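PDB 2NVA: arginine decarboxylase, A207R protein from Paramecium bursaria Chlorella virus 1, which decarboxylates arginine to agmatine with the help of pyridoxal 5'-phosphate, as a viral member of the eukaryotic ornithine decarboxylase-like family. Local coordinates for residues 25-28 against 29-33; 154-157 against 158-162; 232-235 against 236-240; 251-254 against 255-259. All coordinates share one frame; numbering follows the deposited sequence.

Interaction 1: residues 25-28 against 29-33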
loop_
_atom_site.group_PDB
_atom_site.type_symbol
_atom_site.label_atom_id
_atom_site.label_comp_id
_atom_site.label_asym_id
_atom_site.label_seq_id
_atom_site.Cartn_x
_atom_site.Cartn_y
_atom_site.Cartn_z
ATOM N N LYS A 25 1.456 -7.666 27.330
ATOM C CA LYS A 25 1.701 -8.889 28.116
ATOM C C LYS A 25 1.905 -10.111 27.221
ATOM O O LYS A 25 2.704 -10.997 27.538
ATOM C CB LYS A 25 0.551 -9.147 29.090
ATOM C CG LYS A 25 0.232 -7.945 29.984
ATOM C CD LYS A 25 1.244 -7.769 31.106
ATOM C CE LYS A 25 1.150 -6.363 31.745
ATOM N NZ LYS A 25 1.652 -5.303 30.768
ATOM N N ILE A 26 1.178 -10.165 26.105
ATOM C CA ILE A 26 1.381 -11.236 25.140
ATOM C C ILE A 26 2.823 -11.246 24.648
ATOM O O ILE A 26 3.469 -12.295 24.607
ATOM C CB ILE A 26 0.357 -11.169 23.963
ATOM C CG1 ILE A 26 -1.002 -11.710 24.433
ATOM C CG2 ILE A 26 0.865 -11.966 22.749
ATOM C CD1 ILE A 26 -2.089 -11.715 23.334
ATOM N N VAL A 27 3.333 -10.072 24.298
ATOM C CA VAL A 27 4.693 -9.942 23.773
ATOM C C VAL A 27 5.727 -10.250 24.860
ATOM O O VAL A 27 6.710 -10.931 24.583
ATOM C CB VAL A 27 4.915 -8.552 23.164
ATOM C CG1 VAL A 27 6.404 -8.320 22.784
ATOM C CG2 VAL A 27 4.020 -8.400 21.938
ATOM N N GLU A 28 5.484 -9.775 26.087
ATOM C CA GLU A 28 6.348 -10.135 27.230
ATOM C C GLU A 28 6.484 -11.644 27.409
ATOM O O GLU A 28 7.601 -12.156 27.572
ATOM C CB GLU A 28 5.854 -9.489 28.530
ATOM C CG GLU A 28 5.960 -7.957 28.508
ATOM C CD GLU A 28 5.373 -7.302 29.744
ATOM O OE1 GLU A 28 5.880 -6.216 30.117
ATOM O OE2 GLU A 28 4.416 -7.867 30.342
ATOM N N ASP A 29 5.356 -12.351 27.378
ATOM C CA ASP A 29 5.362 -13.806 27.473
ATOM C C ASP A 29 6.133 -14.442 26.330
ATOM O O ASP A 29 6.859 -15.404 26.540
ATOM C CB ASP A 29 3.931 -14.354 27.533
ATOM C CG ASP A 29 3.212 -13.969 28.819
ATOM O OD1 ASP A 29 1.971 -14.109 28.853
ATOM O OD2 ASP A 29 3.874 -13.539 29.807
ATOM N N LEU A 30 5.986 -13.893 25.119
ATOM C CA LEU A 30 6.699 -14.417 23.964
ATOM C C LEU A 30 8.195 -14.132 24.016
ATOM O O LEU A 30 8.984 -14.929 23.503
ATOM C CB LEU A 30 6.106 -13.893 22.642
ATOM C CG LEU A 30 4.776 -14.546 22.222
ATOM C CD1 LEU A 30 4.100 -13.775 21.103
ATOM C CD2 LEU A 30 4.998 -16.010 21.796
ATOM N N ILE A 31 8.582 -12.999 24.604
ATOM C CA ILE A 31 10.000 -12.709 24.805
ATOM C C ILE A 31 10.591 -13.733 25.770
ATOM O O ILE A 31 11.694 -14.241 25.558
ATOM C CB ILE A 31 10.230 -11.272 25.299
ATOM C CG1 ILE A 31 9.844 -10.276 24.191
ATOM C CG2 ILE A 31 11.702 -11.082 25.753
ATOM C CD1 ILE A 31 9.607 -8.857 24.692
ATOM N N ASP A 32 9.830 -14.076 26.809
ATOM C CA ASP A 32 10.266 -15.113 27.742
ATOM C C ASP A 32 10.399 -16.469 27.061
ATOM O O ASP A 32 11.318 -17.222 27.374
ATOM C CB ASP A 32 9.320 -15.222 28.948
ATOM C CG ASP A 32 9.391 -14.002 29.858
ATOM O OD1 ASP A 32 8.489 -13.853 30.715
ATOM O OD2 ASP A 32 10.330 -13.187 29.716
ATOM N N GLN A 33 9.483 -16.761 26.135
ATOM C CA GLN A 33 9.521 -17.987 25.348
ATOM C C GLN A 33 10.721 -18.001 24.412
ATOM O O GLN A 33 11.366 -19.031 24.242
ATOM C CB GLN A 33 8.235 -18.164 24.546
ATOM C CG GLN A 33 7.074 -18.672 25.398
ATOM C CD GLN A 33 7.350 -20.055 25.964
ATOM O OE1 GLN A 33 7.703 -20.199 27.139
ATOM N NE2 GLN A 33 7.208 -21.088 25.126
#

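Interaction 2: residues 154-157 against 158-162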
loop_
_atom_site.group_PDB
_atom_site.type_symbol
_atom_site.label_atom_id
_atom_site.label_comp_id
_atom_site.label_asym_id
_atom_site.label_seq_id
_atom_site.Cartn_x
_atom_site.Cartn_y
_atom_site.Cartn_z
ATOM N N ASP A 154 29.728 -16.815 -5.051
ATOM C CA ASP A 154 30.919 -16.520 -5.829
ATOM C C ASP A 154 31.535 -15.129 -5.598
ATOM O O ASP A 154 32.628 -14.851 -6.076
ATOM C CB ASP A 154 30.676 -16.781 -7.315
ATOM C CG ASP A 154 29.644 -15.849 -7.935
ATOM O OD1 ASP A 154 29.208 -16.153 -9.061
ATOM O OD2 ASP A 154 29.258 -14.809 -7.352
ATOM N N GLU A 155 30.845 -14.256 -4.874
ATOM C CA GLU A 155 31.424 -12.948 -4.597
ATOM C C GLU A 155 31.796 -12.739 -3.130
ATOM O O GLU A 155 32.272 -11.662 -2.772
ATOM C CB GLU A 155 30.512 -11.833 -5.080
ATOM C CG GLU A 155 29.111 -12.014 -4.639
ATOM C CD GLU A 155 28.148 -10.941 -5.132
ATOM O OE1 GLU A 155 28.576 -9.960 -5.800
ATOM O OE2 GLU A 155 26.949 -11.083 -4.830
ATOM N N ILE A 156 31.567 -13.752 -2.297
ATOM C CA ILE A 156 31.862 -13.652 -0.862
ATOM C C ILE A 156 33.318 -13.238 -0.611
ATOM O O ILE A 156 33.572 -12.239 0.077
ATOM C CB ILE A 156 31.527 -14.982 -0.075
ATOM C CG1 ILE A 156 30.016 -15.330 -0.117
ATOM C CG2 ILE A 156 31.987 -14.897 1.389
ATOM C CD1 ILE A 156 29.149 -14.085 0.025
ATOM N N ARG A 157 34.272 -13.996 -1.168
ATOM C CA ARG A 157 35.687 -13.687 -0.931
ATOM C C ARG A 157 36.075 -12.289 -1.424
ATOM O O ARG A 157 36.757 -11.543 -0.718
ATOM C CB ARG A 157 36.633 -14.759 -1.494
ATOM C CG ARG A 157 38.014 -14.583 -0.878
ATOM C CD ARG A 157 39.068 -15.574 -1.314
ATOM N NE ARG A 157 40.337 -15.181 -0.699
ATOM C CZ ARG A 157 40.766 -15.580 0.498
ATOM N NH1 ARG A 157 40.050 -16.420 1.235
ATOM N NH2 ARG A 157 41.940 -15.151 0.947
ATOM N N HIS A 158 35.627 -11.943 -2.629
ATOM C CA HIS A 158 35.892 -10.629 -3.206
ATOM C C HIS A 158 35.419 -9.495 -2.295
ATOM O O HIS A 158 36.164 -8.542 -2.052
ATOM C CB HIS A 158 35.224 -10.490 -4.587
ATOM C CG HIS A 158 35.178 -9.075 -5.087
ATOM N ND1 HIS A 158 36.285 -8.431 -5.600
ATOM C CD2 HIS A 158 34.166 -8.173 -5.120
ATOM C CE1 HIS A 158 35.954 -7.196 -5.934
ATOM N NE2 HIS A 158 34.676 -7.015 -5.652
ATOM N N LEU A 159 34.188 -9.598 -1.805
ATOM C CA LEU A 159 33.606 -8.557 -0.948
ATOM C C LEU A 159 34.365 -8.413 0.372
ATOM O O LEU A 159 34.576 -7.310 0.857
ATOM C CB LEU A 159 32.135 -8.850 -0.678
ATOM C CG LEU A 159 31.182 -8.608 -1.853
ATOM C CD1 LEU A 159 29.791 -9.051 -1.458
ATOM C CD2 LEU A 159 31.164 -7.140 -2.292
ATOM N N LEU A 160 34.786 -9.542 0.922
ATOM C CA LEU A 160 35.551 -9.554 2.165
ATOM C C LEU A 160 36.933 -8.949 1.964
ATOM O O LEU A 160 37.438 -8.252 2.843
ATOM C CB LEU A 160 35.647 -10.974 2.735
ATOM C CG LEU A 160 34.307 -11.576 3.208
ATOM C CD1 LEU A 160 34.430 -13.071 3.401
ATOM C CD2 LEU A 160 33.822 -10.914 4.496
ATOM N N GLU A 161 37.530 -9.215 0.805
ATOM C CA GLU A 161 38.839 -8.658 0.465
ATOM C C GLU A 161 38.754 -7.165 0.246
ATOM O O GLU A 161 39.640 -6.420 0.650
ATOM C CB GLU A 161 39.399 -9.343 -0.775
ATOM C CG GLU A 161 39.927 -10.738 -0.494
ATOM C CD GLU A 161 40.356 -11.490 -1.754
ATOM O OE1 GLU A 161 41.224 -12.387 -1.634
ATOM O OE2 GLU A 161 39.826 -11.203 -2.861
ATOM N N TYR A 162 37.674 -6.733 -0.394
ATOM C CA TYR A 162 37.444 -5.314 -0.628
ATOM C C TYR A 162 37.250 -4.567 0.686
ATOM O O TYR A 162 37.762 -3.454 0.856
ATOM C CB TYR A 162 36.254 -5.108 -1.564
ATOM C CG TYR A 162 36.200 -3.726 -2.184
ATOM C CD1 TYR A 162 37.160 -3.309 -3.112
ATOM C CD2 TYR A 162 35.191 -2.837 -1.840
ATOM C CE1 TYR A 162 37.107 -2.030 -3.673
ATOM C CE2 TYR A 162 35.112 -1.578 -2.401
ATOM C CZ TYR A 162 36.054 -1.184 -3.319
ATOM O OH TYR A 162 35.981 0.074 -3.858
HETATM O O HOH W 1 34.961 -13.905 -4.602
#

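Interaction 3: residues 232-235 against 236-240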
loop_
_atom_site.group_PDB
_atom_site.type_symbol
_atom_site.label_atom_id
_atom_site.label_comp_id
_atom_site.label_asym_id
_atom_site.label_seq_id
_atom_site.Cartn_x
_atom_site.Cartn_y
_atom_site.Cartn_z
ATOM N N ASP A 232 14.388 -26.027 17.560
ATOM C CA ASP A 232 15.225 -27.217 17.805
ATOM C C ASP A 232 16.228 -27.428 16.689
ATOM O O ASP A 232 17.412 -27.712 16.931
ATOM C CB ASP A 232 14.359 -28.480 17.905
ATOM C CG ASP A 232 13.504 -28.498 19.135
ATOM O OD1 ASP A 232 13.894 -27.825 20.128
ATOM O OD2 ASP A 232 12.436 -29.183 19.121
ATOM N N TYR A 233 15.759 -27.277 15.458
ATOM C CA TYR A 233 16.633 -27.512 14.322
ATOM C C TYR A 233 17.647 -26.387 14.114
ATOM O O TYR A 233 18.798 -26.649 13.771
ATOM C CB TYR A 233 15.818 -27.810 13.056
ATOM C CG TYR A 233 16.534 -28.710 12.070
ATOM C CD1 TYR A 233 17.113 -29.918 12.476
ATOM C CD2 TYR A 233 16.638 -28.346 10.724
ATOM C CE1 TYR A 233 17.782 -30.756 11.546
ATOM C CE2 TYR A 233 17.284 -29.162 9.798
ATOM C CZ TYR A 233 17.846 -30.348 10.191
ATOM O OH TYR A 233 18.510 -31.138 9.242
ATOM N N ILE A 234 17.227 -25.142 14.334
ATOM C CA ILE A 234 18.146 -23.999 14.300
ATOM C C ILE A 234 19.229 -24.181 15.366
ATOM O O ILE A 234 20.404 -23.992 15.080
ATOM C CB ILE A 234 17.393 -22.657 14.495
ATOM C CG1 ILE A 234 16.607 -22.295 13.222
ATOM C CG2 ILE A 234 18.348 -21.532 14.914
ATOM C CD1 ILE A 234 15.560 -21.176 13.420
ATOM N N ASN A 235 18.831 -24.574 16.578
ATOM C CA ASN A 235 19.802 -24.843 17.651
ATOM C C ASN A 235 20.761 -25.985 17.342
ATOM O O ASN A 235 21.924 -25.927 17.745
ATOM C CB ASN A 235 19.102 -25.060 18.996
ATOM C CG ASN A 235 18.421 -23.785 19.510
ATOM O OD1 ASN A 235 18.811 -22.676 19.141
ATOM N ND2 ASN A 235 17.407 -23.947 20.357
ATOM N N ASP A 236 20.285 -27.008 16.626
ATOM C CA ASP A 236 21.161 -28.103 16.159
ATOM C C ASP A 236 22.206 -27.571 15.195
ATOM O O ASP A 236 23.375 -27.937 15.265
ATOM C CB ASP A 236 20.356 -29.201 15.456
ATOM C CG ASP A 236 19.518 -30.023 16.407
ATOM O OD1 ASP A 236 19.866 -30.099 17.621
ATOM O OD2 ASP A 236 18.505 -30.637 15.941
ATOM N N ALA A 237 21.792 -26.684 14.299
ATOM C CA ALA A 237 22.716 -26.079 13.346
ATOM C C ALA A 237 23.736 -25.175 14.043
ATOM O O ALA A 237 24.907 -25.166 13.666
ATOM C CB ALA A 237 21.952 -25.313 12.257
ATOM N N ILE A 238 23.291 -24.434 15.066
ATOM C CA ILE A 238 24.186 -23.579 15.859
ATOM C C ILE A 238 25.244 -24.463 16.517
ATOM O O ILE A 238 26.439 -24.161 16.458
ATOM C CB ILE A 238 23.427 -22.712 16.946
ATOM C CG1 ILE A 238 22.382 -21.752 16.344
ATOM C CG2 ILE A 238 24.428 -21.913 17.827
ATOM C CD1 ILE A 238 22.792 -21.213 14.957
ATOM N N LYS A 239 24.800 -25.573 17.117
ATOM C CA LYS A 239 25.709 -26.535 17.741
ATOM C C LYS A 239 26.694 -27.172 16.749
ATOM O O LYS A 239 27.867 -27.363 17.077
ATOM C CB LYS A 239 24.910 -27.628 18.458
ATOM C CG LYS A 239 25.737 -28.461 19.443
ATOM C CD LYS A 239 24.894 -29.548 20.093
ATOM C CE LYS A 239 24.956 -30.865 19.304
ATOM N NZ LYS A 239 24.191 -30.774 18.006
ATOM N N ASP A 240 26.220 -27.490 15.545
ATOM C CA ASP A 240 27.045 -28.197 14.559
ATOM C C ASP A 240 28.110 -27.299 13.946
ATOM O O ASP A 240 29.219 -27.772 13.639
ATOM C CB ASP A 240 26.183 -28.779 13.435
ATOM C CG ASP A 240 25.365 -29.965 13.875
ATOM O OD1 ASP A 240 25.580 -30.470 15.009
ATOM O OD2 ASP A 240 24.520 -30.420 13.072
#

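Interaction 4: residues 251-254 against 255-259. With PL2 ((4-{[(4-{[amino(imino)methyl]amino}butyl)amino]methyl}-5-hydroxy-6-methylpyridin-3-yl)methyl dihydrogen phosphate), chain I.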
loop_
_atom_site.group_PDB
_atom_site.type_symbol
_atom_site.label_atom_id
_atom_site.label_comp_id
_atom_site.label_asym_id
_atom_site.label_seq_id
_atom_site.Cartn_x
_atom_site.Cartn_y
_atom_site.Cartn_z
ATOM N N ALA A 251 19.448 -12.572 16.015
ATOM C CA ALA A 251 18.402 -12.792 15.024
ATOM C C ALA A 251 17.666 -11.476 14.786
ATOM O O ALA A 251 17.808 -10.537 15.574
ATOM C CB ALA A 251 17.430 -13.856 15.494
ATOM N N GLU A 252 16.877 -11.427 13.713
ATOM C CA GLU A 252 16.129 -10.226 13.374
ATOM C C GLU A 252 14.637 -10.559 13.251
ATOM O O GLU A 252 14.036 -10.330 12.197
ATOM C CB GLU A 252 16.656 -9.630 12.066
ATOM C CG GLU A 252 18.153 -9.312 12.060
ATOM C CD GLU A 252 18.718 -9.098 10.652
ATOM O OE1 GLU A 252 17.993 -9.354 9.654
ATOM O OE2 GLU A 252 19.892 -8.680 10.538
ATOM N N PRO A 253 14.036 -11.100 14.328
ATOM C CA PRO A 253 12.633 -11.487 14.182
ATOM C C PRO A 253 11.709 -10.275 14.144
ATOM O O PRO A 253 11.898 -9.334 14.914
ATOM C CB PRO A 253 12.358 -12.312 15.449
ATOM C CG PRO A 253 13.310 -11.764 16.462
ATOM C CD PRO A 253 14.553 -11.373 15.686
ATOM N N GLY A 254 10.709 -10.314 13.264
ATOM C CA GLY A 254 9.657 -9.304 13.267
ATOM C C GLY A 254 8.357 -9.965 13.676
ATOM O O GLY A 254 7.865 -9.765 14.796
ATOM N N ARG A 255 7.828 -10.800 12.785
ATOM C CA ARG A 255 6.509 -11.402 12.986
ATOM C C ARG A 255 6.406 -12.334 14.207
ATOM O O ARG A 255 5.312 -12.536 14.724
ATOM C CB ARG A 255 6.019 -12.132 11.720
ATOM C CG ARG A 255 6.796 -13.416 11.402
ATOM C CD ARG A 255 6.284 -14.115 10.157
ATOM N NE ARG A 255 6.550 -13.344 8.933
ATOM C CZ ARG A 255 5.603 -12.791 8.171
ATOM N NH1 ARG A 255 4.311 -12.896 8.502
ATOM N NH2 ARG A 255 5.941 -12.105 7.080
ATOM N N PHE A 256 7.530 -12.911 14.648
ATOM C CA PHE A 256 7.498 -13.787 15.821
ATOM C C PHE A 256 6.862 -13.079 17.017
ATOM O O PHE A 256 6.027 -13.660 17.715
ATOM C CB PHE A 256 8.895 -14.319 16.191
ATOM C CG PHE A 256 8.888 -15.322 17.328
ATOM C CD1 PHE A 256 8.828 -16.688 17.064
ATOM C CD2 PHE A 256 8.933 -14.893 18.660
ATOM C CE1 PHE A 256 8.810 -17.619 18.125
ATOM C CE2 PHE A 256 8.908 -15.811 19.724
ATOM C CZ PHE A 256 8.851 -17.170 19.452
ATOM N N PHE A 257 7.247 -11.828 17.239
ATOM C CA PHE A 257 6.712 -11.044 18.357
ATOM C C PHE A 257 5.475 -10.235 18.005
ATOM O O PHE A 257 4.588 -10.070 18.837
ATOM C CB PHE A 257 7.789 -10.120 18.932
ATOM C CG PHE A 257 8.967 -10.854 19.490
ATOM C CD1 PHE A 257 8.827 -11.658 20.619
ATOM C CD2 PHE A 257 10.215 -10.755 18.894
ATOM C CE1 PHE A 257 9.914 -12.361 21.144
ATOM C CE2 PHE A 257 11.313 -11.457 19.409
ATOM C CZ PHE A 257 11.155 -12.259 20.545
ATOM N N ALA A 258 5.429 -9.721 16.777
ATOM C CA ALA A 258 4.378 -8.766 16.393
ATOM C C ALA A 258 3.051 -9.432 16.039
ATOM O O ALA A 258 1.989 -8.843 16.253
ATOM C CB ALA A 258 4.860 -7.863 15.255
ATOM N N GLU A 259 3.094 -10.645 15.487
ATOM C CA GLU A 259 1.846 -11.254 14.975
ATOM C C GLU A 259 0.703 -11.242 16.005
ATOM O O GLU A 259 -0.388 -10.734 15.725
ATOM C CB GLU A 259 2.081 -12.675 14.462
ATOM C CG GLU A 259 0.798 -13.362 13.951
ATOM C CD GLU A 259 1.035 -14.740 13.344
ATOM O OE1 GLU A 259 2.206 -15.157 13.188
ATOM O OE2 GLU A 259 0.034 -15.421 13.000
HETATM N N1 PL2 I . 15.348 -8.611 9.093
HETATM C C2 PL2 I . 15.396 -8.112 7.847
HETATM C C2A PL2 I . 16.710 -7.518 7.302
HETATM C C3 PL2 I . 14.233 -8.148 7.066
HETATM O O3 PL2 I . 14.313 -7.652 5.802
HETATM C C4 PL2 I . 13.030 -8.696 7.554
HETATM C C4A PL2 I . 11.714 -8.743 6.722
HETATM C C5 PL2 I . 13.063 -9.203 8.868
HETATM C C6 PL2 I . 14.231 -9.141 9.607
HETATM P P PL2 I . 10.063 -11.536 9.788
HETATM N N PL2 I . 11.962 -8.787 5.263
HETATM C CA PL2 I . 10.941 -8.033 4.523
HETATM C CG PL2 I . 8.477 -7.836 3.973
HETATM O OP2 PL2 I . 9.346 -12.613 8.838
HETATM O OP3 PL2 I . 8.915 -10.460 10.203
HETATM O OP1 PL2 I . 10.695 -12.180 10.978
HETATM O OP4 PL2 I . 11.107 -10.803 8.807
HETATM C C5M PL2 I . 11.804 -9.829 9.501
HETATM C CB PL2 I . 9.522 -8.557 4.828
HETATM C CD PL2 I . 7.057 -8.383 4.249
HETATM N NE PL2 I . 6.130 -7.551 3.450
HETATM C CZ PL2 I . 4.798 -7.488 3.597
HETATM N NH2 PL2 I . 4.086 -6.661 2.792
HETATM N NH1 PL2 I . 4.176 -8.231 4.517
#

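Interaction 1: residues 25-28 against 29-33
Val-27 CG1 meets Ile-31 CD1 at 3.8 Å, one helical turn on, the two side chains running askew to each other; the valine methyl lies anti to its own nitrogen (chi1 172°), which leaves it beside the carbonyl carbon and so facing the next turn. A second apolar pair, Ile-26 and Leu-30, instead runs side by side in the same direction, with CG2 of Ile-26 4.1 Å from CD1 of Leu-30. Backbone bonds tie the same turns: Leu-30 N to Ile-26 O at 3.0 Å and Ile-31 N to Val-27 O at 2.8 Å, flanked by Asp-29 N to Lys-25 O and Asp-32 N to Glu-28 O. All belong to the amphipathic helix 24-37, outside the parallel strands of the TIM barrel. Its buried face, formed by Val-27, Leu-30 and Ile-31, packs on helix 53-61 through Leu-55 and Met-59 and on Phe-257 of helix 255-258. Charged groups border this face, Glu-28 against Thr-58 of helix 53-61. Lys-25 NZ and Glu-28 OE2 form a long salt bridge of 3.8 Å, the glutamate chain being extended beyond CG. Asp-32 reaches out of the helix, its OD2 making a salt bridge with Lys-62.

Interaction 2: residues 154-157 against 158-162
Arg-157 starts with CG anti to the backbone nitrogen (chi1 -164°) and stays extended as far as NE, while Glu-161 sets CG beside its own nitrogen and then runs straight on. Their ends meet in a salt bridge, Arg-157 NE donating to Glu-161 OE1 over 3.1 Å. The hydrogen bond is bent (141° at the hydrogen), the donor lies above the carboxylate plane, and the planes of the two groups stand 83° apart, so this is a single-bond grip rather than a paired one. A second partner holds the guanidinium: NH1 bridges to Glu-200 of helix 184-204. Helix 156-165 is the helical limb of a beta-alpha-beta unit between strands 129-133 and 170-174 of the TIM barrel. On its inner side Ile-156 CG2 touches Leu-160 CD1 at 3.7 Å, the two lying alongside, and both rest on Leu-132 of strand 129-133. Backbone bonds join the same turns, Leu-159 N to Glu-155 O at 3.0 Å and Leu-160 N to Ile-156 O at 3.1 Å. A water at the helix start accepts from His-158 N and donates to Asp-154 O, each at 2.9 Å. Glu-155 OE2 accepts from Asn-152 N and forms a salt bridge with Arg-274 of the second subunit.

Interaction 3: residues 232-235 against 236-240
Asp-236 reaches back to the preceding turn of helix 229-241, one of the outer helices of the TIM barrel, where it passes Tyr-233. The tyrosine sends CG anti to its nitrogen (chi1 -151°), carrying the ring outward from the helix, with CD1 3.8 Å from Asp-236 OD2; ring and carboxylate planes are 86° apart and the oxygen approaches obliquely. Farther out, the ring meets Tyr-188 of helix 184-204, with planes about 25° apart. Asp-236 has CG beside its own nitrogen, which folds the carboxylate back over Asp-232 O; both are acceptors and do not hydrogen-bond, and Asp-232 O takes its 3.0 Å bond from Asp-236 N instead. Asn-235 uses a similar first torsion, but its ND2 leaves the helix to bond with Leu-37 O. On the buried side Ile-234 CG2 and Ile-238 CG1 come within 4.3 Å, a loose touch. Ile-234 also packs on Tyr-187, Phe-38 and Leu-217, and Ala-237 sets its methyl against Tyr-188 and Ile-191 of helix 184-204. The chain of Lys-239 bends in its outer half and folds back toward its neighbour, where NZ makes a weak salt-bridge hydrogen bond of 3.3 Å to Asp-240 OD1.

Interaction 4: residues 251-254 against 255-259
Gly-254 and Arg-255 join the end of barrel strand 248-251 to helix 255-258, forming part of the phosphate-binding site of this TIM-barrel decarboxylase. Hydrogen bonds to the phosphate use three donors on three oxygens of the bound pyridoxyl-agmatine adduct: Gly-254 N to OP1 at 3.0 Å, Arg-255 N to OP3 at 2.8 Å, and Arg-255 NE to OP2 at 2.9 Å. The arginine places CG between its nitrogen and carbonyl carbon (chi1 70°) and bends at chi3 (68°), curling the guanidinium round so that OP2 sits at its edge, near the plane. Its NH2 is held by Ser-179, itself bonded to the ligand, and by a salt bridge with Glu-296. At the other end of the cofactor, Glu-252 OE1 lies 2.8 Å from the pyridine N1. Backbone bonds open the short helix: Gly-254 O accepts from Ala-258 N at 3.1 Å in the carbonyl plane and from Phe-257 N at 3.3 Å above it. Apolar packing lies on the side turned from the cofactor. Phe-256 meets Trp-34 edge-to-face, and its CB is 4.1 Å from Pro-253 CB. Pro-253 and Phe-257 run alongside each other, the proline CG approaching Phe-257 CE2 obliquely at 3.6 Å.

Overall arrangement
The four contacts follow one another along the chain, and all lie in the pyridoxal-binding TIM barrel. Interactions 1, 2 and 3 are turns of outer helices, 24-37, 156-165 and 229-241; interaction 4 lies inside, where strand 248-251 passes into helix 255-258 beside the cofactor. Interactions 1 and 4 touch, their centres 12 Å apart: Val-27 CG2 is 3.6 Å from Phe-257 O, so helix 24-37 backs the element that grips the phosphate. Interaction 3 remains about 8 Å from interaction 4 at the nearest atoms. Interaction 2 is most remote, its centre 40 Å from that of interaction 1, and reaches the second subunit.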